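Local coordinates for surface glycan binding protein B (Bacteroides ovatus, PDB 6E57) that binds mixed-linkage beta-glucan at the cell surface, probably capturing the cereal polysaccharide for use by this gut bacterium, at residues Asn62-Thr76 with Asp93-Leu107. Residues are numbered along the deposited sequence; the frame is centred on the assembly and turned at random.
Sequences NLSIALTVTPKDYTT and DKEINRSLKAGTYNL
The carboxamides of Asn62 and Asn97 meet with their planes turned 37° apart: ND2 of Asn62 donates to OD1 of Asn97 at 3.1 Å, the acceptor lying in the amide plane of Asn62 while the donor stands tilted from the carbonyl plane of Asn97. With CG beside its own backbone N (chi1 -82°), the Asn62 side chain crosses that of Asn97 obliquely, and its OD1 takes a weak bond from Ser99 OG. The ring of Tyr105 carries Leu100 CD1 off-centre on one face; at its edge Tyr105 OH donates to Lys101 O at 2.6 Å, from above the carbonyl plane. Leu100 CD1 also meets Leu63 CD2 at 4.1 Å. Antiparallel strands 63-66 and 95-98 illustrate alternation: Ser64, Ala66, Glu95 and Asn97 take one face, Leu63, Ile65 and Ile96 the other, where Arg98 starts before its end leads away. Leu63 and Arg98 bond both ways, Ile96 N donates to Ile65 O, and Leu67 N reaches Lys94 O at 3.0 Å, almost straight. Ile65 CD1 meets Leu107 CD2 tip to tip at 3.7 Å, joining this sheet to that of strand 103-113 in a beta-sandwich. Bends at chi3 and chi4 carry Lys94 past Val69 to a weak bond from NZ to Thr75 OG1 and a long salt bridge to Asp93 OD1; Asp93 OD2 accepts from Val77 N. Shortening Asn62 to an alanine is likely to cost Asn97 OD1 its bond from this amide and Ser99 OG a weak one. The chemistry implies an apolar interior between two sheets, with amide and hydroxyl bonds around Asn62 and a weak ammonium-hydroxyl bond at Lys94, remote from the glycan pocket.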
loop_
_atom_site.group_PDB
_atom_site.type_symbol
_atom_site.label_atom_id
_atom_site.label_comp_id
_atom_site.label_asym_id
_atom_site.label_seq_id
_atom_site.Cartn_x
_atom_site.Cartn_y
_atom_site.Cartn_z
ATOM N N ASN A 62 -23.576 10.706 14.764
ATOM C CA ASN A 62 -24.324 9.544 14.293
ATOM C C ASN A 62 -24.539 9.649 12.777
ATOM O O ASN A 62 -24.685 10.746 12.235
ATOM C CB ASN A 62 -25.656 9.396 15.033
ATOM C CG ASN A 62 -25.516 8.716 16.380
ATOM O OD1 ASN A 62 -24.421 8.632 16.932
ATOM N ND2 ASN A 62 -26.619 8.221 16.916
ATOM N N LEU A 63 -24.549 8.487 12.113
ATOM C CA LEU A 63 -24.856 8.374 10.691
ATOM C C LEU A 63 -26.331 8.723 10.482
ATOM O O LEU A 63 -27.209 7.987 10.933
ATOM C CB LEU A 63 -24.556 6.951 10.213
ATOM C CG LEU A 63 -24.993 6.632 8.783
ATOM C CD1 LEU A 63 -24.349 7.590 7.793
ATOM C CD2 LEU A 63 -24.668 5.189 8.422
ATOM N N SER A 64 -26.575 9.846 9.795
ATOM C CA SER A 64 -27.909 10.417 9.619
ATOM C C SER A 64 -28.185 10.636 8.128
ATOM O O SER A 64 -27.642 11.560 7.524
ATOM C CB SER A 64 -28.040 11.702 10.401
ATOM O OG SER A 64 -29.286 12.335 10.144
ATOM N N ILE A 65 -29.020 9.763 7.553
ATOM C CA ILE A 65 -29.473 9.862 6.163
ATOM C C ILE A 65 -30.999 9.717 6.151
ATOM O O ILE A 65 -31.532 8.775 6.740
ATOM C CB ILE A 65 -28.795 8.798 5.273
ATOM C CG1 ILE A 65 -27.272 8.803 5.427
ATOM C CG2 ILE A 65 -29.211 8.966 3.817
ATOM C CD1 ILE A 65 -26.566 7.736 4.622
ATOM N N ALA A 66 -31.678 10.653 5.471
ATOM C CA ALA A 66 -33.146 10.693 5.362
ATOM C C ALA A 66 -33.561 10.609 3.888
ATOM O O ALA A 66 -33.256 11.508 3.108
ATOM C CB ALA A 66 -33.671 11.955 6.003
ATOM N N LEU A 67 -34.269 9.530 3.530
ATOM C CA LEU A 67 -34.703 9.274 2.153
ATOM C C LEU A 67 -36.093 9.881 1.925
ATOM O O LEU A 67 -36.901 9.947 2.849
ATOM C CB LEU A 67 -34.746 7.762 1.904
ATOM C CG LEU A 67 -33.484 6.980 2.268
ATOM C CD1 LEU A 67 -33.707 5.489 2.077
ATOM C CD2 LEU A 67 -32.292 7.448 1.449
ATOM N N THR A 68 -36.343 10.329 0.686
ATOM C CA THR A 68 -37.694 10.498 0.131
ATOM C C THR A 68 -37.834 9.528 -1.050
ATOM O O THR A 68 -36.977 9.502 -1.937
ATOM C CB THR A 68 -37.981 11.950 -0.277
ATOM O OG1 THR A 68 -36.853 12.453 -0.993
ATOM C CG2 THR A 68 -38.275 12.851 0.902
ATOM N N VAL A 69 -38.909 8.731 -1.038
ATOM C CA VAL A 69 -39.040 7.569 -1.913
ATOM C C VAL A 69 -40.435 7.553 -2.556
ATOM O O VAL A 69 -41.418 7.973 -1.947
ATOM C CB VAL A 69 -38.767 6.268 -1.132
ATOM C CG1 VAL A 69 -38.755 5.051 -2.044
ATOM C CG2 VAL A 69 -37.474 6.346 -0.336
ATOM N N THR A 70 -40.490 7.062 -3.800
ATOM C CA THR A 70 -41.726 6.769 -4.532
ATOM C C THR A 70 -41.786 5.260 -4.766
ATOM O O THR A 70 -40.754 4.656 -5.053
ATOM C CB THR A 70 -41.778 7.551 -5.853
ATOM O OG1 THR A 70 -41.551 8.928 -5.553
ATOM C CG2 THR A 70 -43.088 7.403 -6.598
ATOM N N PRO A 71 -42.969 4.641 -4.623
ATOM C CA PRO A 71 -44.215 5.247 -4.170
ATOM C C PRO A 71 -44.265 5.488 -2.652
ATOM O O PRO A 71 -43.722 4.693 -1.879
ATOM C CB PRO A 71 -45.301 4.231 -4.555
ATOM C CG PRO A 71 -44.556 2.926 -4.619
ATOM C CD PRO A 71 -43.217 3.316 -5.202
ATOM N N LYS A 72 -44.956 6.565 -2.257
ATOM C CA LYS A 72 -44.984 7.090 -0.882
ATOM C C LYS A 72 -45.182 5.960 0.139
ATOM O O LYS A 72 -44.310 5.719 0.983
ATOM C CB LYS A 72 -46.111 8.118 -0.724
ATOM C CG LYS A 72 -45.890 9.460 -1.411
ATOM C CD LYS A 72 -47.096 10.381 -1.320
ATOM C CE LYS A 72 -47.020 11.573 -2.253
ATOM N NZ LYS A 72 -47.252 11.190 -3.667
ATOM N N ASP A 73 -46.331 5.274 0.043
ATOM C CA ASP A 73 -46.860 4.431 1.123
ATOM C C ASP A 73 -46.662 2.935 0.831
ATOM O O ASP A 73 -47.184 2.100 1.573
ATOM C CB ASP A 73 -48.356 4.688 1.346
ATOM C CG ASP A 73 -48.765 6.154 1.354
ATOM O OD1 ASP A 73 -48.838 6.750 0.258
ATOM O OD2 ASP A 73 -49.022 6.683 2.455
ATOM N N TYR A 74 -45.918 2.592 -0.228
ATOM C CA TYR A 74 -45.854 1.207 -0.706
ATOM C C TYR A 74 -44.399 0.743 -0.877
ATOM O O TYR A 74 -44.133 -0.162 -1.667
ATOM C CB TYR A 74 -46.627 1.069 -2.023
ATOM C CG TYR A 74 -48.088 1.436 -1.953
ATOM C CD1 TYR A 74 -49.003 0.620 -1.306
ATOM C CD2 TYR A 74 -48.566 2.590 -2.554
ATOM C CE1 TYR A 74 -50.350 0.944 -1.248
ATOM C CE2 TYR A 74 -49.910 2.930 -2.507
ATOM C CZ TYR A 74 -50.807 2.105 -1.851
ATOM O OH TYR A 74 -52.130 2.432 -1.795
ATOM N N THR A 75 -43.470 1.337 -0.117
ATOM C CA THR A 75 -42.047 0.971 -0.180
ATOM C C THR A 75 -41.521 0.642 1.221
ATOM O O THR A 75 -41.866 1.310 2.194
ATOM C CB THR A 75 -41.200 2.083 -0.816
ATOM O OG1 THR A 75 -41.441 3.304 -0.113
ATOM C CG2 THR A 75 -41.491 2.270 -2.288
ATOM N N THR A 76 -40.685 -0.402 1.291
ATOM C CA THR A 76 -39.891 -0.748 2.471
ATOM C C THR A 76 -38.405 -0.668 2.100
ATOM O O THR A 76 -38.003 -1.147 1.036
ATOM C CB THR A 76 -40.258 -2.140 3.001
ATOM O OG1 THR A 76 -41.655 -2.147 3.298
ATOM C CG2 THR A 76 -39.477 -2.530 4.238
ATOM N N ASP A 93 -38.812 3.864 8.769
ATOM C CA ASP A 93 -37.900 2.856 8.226
ATOM C C ASP A 93 -37.019 3.455 7.119
ATOM O O ASP A 93 -36.133 2.771 6.632
ATOM C CB ASP A 93 -38.657 1.642 7.682
ATOM C CG ASP A 93 -39.207 1.827 6.277
ATOM O OD1 ASP A 93 -40.185 2.585 6.124
ATOM O OD2 ASP A 93 -38.645 1.216 5.343
ATOM N N LYS A 94 -37.260 4.713 6.727
ATOM C CA LYS A 94 -36.520 5.339 5.621
ATOM C C LYS A 94 -35.703 6.539 6.123
ATOM O O LYS A 94 -35.320 7.409 5.338
ATOM C CB LYS A 94 -37.473 5.709 4.478
ATOM C CG LYS A 94 -38.844 6.228 4.889
ATOM C CD LYS A 94 -39.643 6.805 3.736
ATOM C CE LYS A 94 -39.772 5.866 2.553
ATOM N NZ LYS A 94 -40.289 4.533 2.949
ATOM N N GLU A 95 -35.419 6.559 7.429
ATOM C CA GLU A 95 -34.383 7.405 8.017
ATOM C C GLU A 95 -33.523 6.519 8.923
ATOM O O GLU A 95 -34.044 5.880 9.831
ATOM C CB GLU A 95 -34.999 8.568 8.802
ATOM C CG GLU A 95 -33.972 9.536 9.379
ATOM C CD GLU A 95 -34.514 10.612 10.309
ATOM O OE1 GLU A 95 -35.586 10.398 10.916
ATOM O OE2 GLU A 95 -33.853 11.664 10.437
ATOM N N ILE A 96 -32.213 6.473 8.653
ATOM C CA ILE A 96 -31.279 5.740 9.501
ATOM C C ILE A 96 -30.678 6.711 10.521
ATOM O O ILE A 96 -30.400 7.868 10.208
ATOM C CB ILE A 96 -30.186 5.021 8.684
ATOM C CG1 ILE A 96 -29.451 3.985 9.540
ATOM C CG2 ILE A 96 -29.222 6.010 8.044
ATOM C CD1 ILE A 96 -28.483 3.115 8.771
ATOM N N ASN A 97 -30.517 6.207 11.747
ATOM C CA ASN A 97 -29.788 6.865 12.821
ATOM C C ASN A 97 -28.934 5.802 13.520
ATOM O O ASN A 97 -29.473 4.935 14.210
ATOM C CB ASN A 97 -30.726 7.565 13.807
ATOM C CG ASN A 97 -30.002 8.097 15.028
ATOM O OD1 ASN A 97 -28.933 8.691 14.913
ATOM N ND2 ASN A 97 -30.568 7.878 16.203
ATOM N N ARG A 98 -27.612 5.871 13.328
ATOM C CA ARG A 98 -26.710 4.840 13.823
ATOM C C ARG A 98 -25.408 5.467 14.335
ATOM O O ARG A 98 -24.753 6.235 13.634
ATOM C CB ARG A 98 -26.425 3.816 12.722
ATOM C CG ARG A 98 -25.593 2.636 13.200
ATOM C CD ARG A 98 -25.732 1.402 12.332
ATOM N NE ARG A 98 -25.382 0.206 13.084
ATOM C CZ ARG A 98 -26.187 -0.398 13.953
ATOM N NH1 ARG A 98 -27.392 0.095 14.195
ATOM N NH2 ARG A 98 -25.797 -1.507 14.556
ATOM N N SER A 99 -25.055 5.119 15.578
ATOM C CA SER A 99 -23.755 5.396 16.168
ATOM C C SER A 99 -22.778 4.280 15.773
ATOM O O SER A 99 -23.035 3.108 16.039
ATOM C CB SER A 99 -23.874 5.526 17.666
ATOM O OG SER A 99 -22.723 6.146 18.217
ATOM N N LEU A 100 -21.669 4.659 15.124
ATOM C CA LEU A 100 -20.651 3.725 14.647
ATOM C C LEU A 100 -19.312 4.057 15.312
ATOM O O LEU A 100 -19.016 5.223 15.588
ATOM C CB LEU A 100 -20.528 3.844 13.124
ATOM C CG LEU A 100 -21.760 3.448 12.309
ATOM C CD1 LEU A 100 -21.631 3.927 10.870
ATOM C CD2 LEU A 100 -21.988 1.944 12.347
ATOM N N LYS A 101 -18.501 3.020 15.543
ATOM C CA LYS A 101 -17.121 3.190 15.985
ATOM C C LYS A 101 -16.305 3.723 14.800
ATOM O O LYS A 101 -16.737 3.620 13.652
ATOM C CB LYS A 101 -16.561 1.864 16.511
ATOM C CG LYS A 101 -17.421 1.165 17.556
ATOM C CD LYS A 101 -16.677 0.121 18.365
ATOM C CE LYS A 101 -17.467 -1.153 18.586
ATOM N NZ LYS A 101 -18.759 -0.898 19.268
ATOM N N ALA A 102 -15.135 4.302 15.080
ATOM C CA ALA A 102 -14.254 4.798 14.017
ATOM C C ALA A 102 -14.024 3.688 12.983
ATOM O O ALA A 102 -13.967 2.504 13.333
ATOM C CB ALA A 102 -12.946 5.284 14.591
ATOM N N GLY A 103 -13.915 4.087 11.709
ATOM C CA GLY A 103 -13.582 3.176 10.618
ATOM C C GLY A 103 -14.243 3.573 9.308
ATOM O O GLY A 103 -14.895 4.619 9.216
ATOM N N THR A 104 -14.049 2.724 8.294
ATOM C CA THR A 104 -14.671 2.854 6.984
ATOM C C THR A 104 -15.599 1.652 6.784
ATOM O O THR A 104 -15.191 0.516 6.997
ATOM C CB THR A 104 -13.604 2.985 5.888
ATOM O OG1 THR A 104 -12.958 4.242 6.088
ATOM C CG2 THR A 104 -14.165 2.913 4.485
ATOM N N TYR A 105 -16.844 1.927 6.383
ATOM C CA TYR A 105 -17.911 0.935 6.342
ATOM C C TYR A 105 -18.559 0.913 4.955
ATOM O O TYR A 105 -18.713 1.956 4.321
ATOM C CB TYR A 105 -18.988 1.263 7.379
ATOM C CG TYR A 105 -18.513 1.248 8.808
ATOM C CD1 TYR A 105 -17.927 2.366 9.379
ATOM C CD2 TYR A 105 -18.650 0.113 9.589
ATOM C CE1 TYR A 105 -17.487 2.355 10.692
ATOM C CE2 TYR A 105 -18.217 0.085 10.904
ATOM C CZ TYR A 105 -17.633 1.210 11.458
ATOM O OH TYR A 105 -17.210 1.180 12.755
ATOM N N ASN A 106 -18.958 -0.283 4.516
ATOM C CA ASN A 106 -19.799 -0.442 3.341
ATOM C C ASN A 106 -21.263 -0.267 3.769
ATOM O O ASN A 106 -21.722 -0.943 4.690
ATOM C CB ASN A 106 -19.566 -1.790 2.655
ATOM C CG ASN A 106 -20.456 -1.986 1.447
ATOM O OD1 ASN A 106 -21.653 -2.246 1.583
ATOM N ND2 ASN A 106 -19.882 -1.854 0.263
ATOM N N LEU A 107 -21.976 0.646 3.098
ATOM C CA LEU A 107 -23.403 0.890 3.328
ATOM C C LEU A 107 -24.182 0.531 2.060
ATOM O O LEU A 107 -23.881 1.057 0.992
ATOM C CB LEU A 107 -23.616 2.362 3.696
ATOM C CG LEU A 107 -25.075 2.801 3.838
ATOM C CD1 LEU A 107 -25.778 2.012 4.934
ATOM C CD2 LEU A 107 -25.173 4.296 4.110
#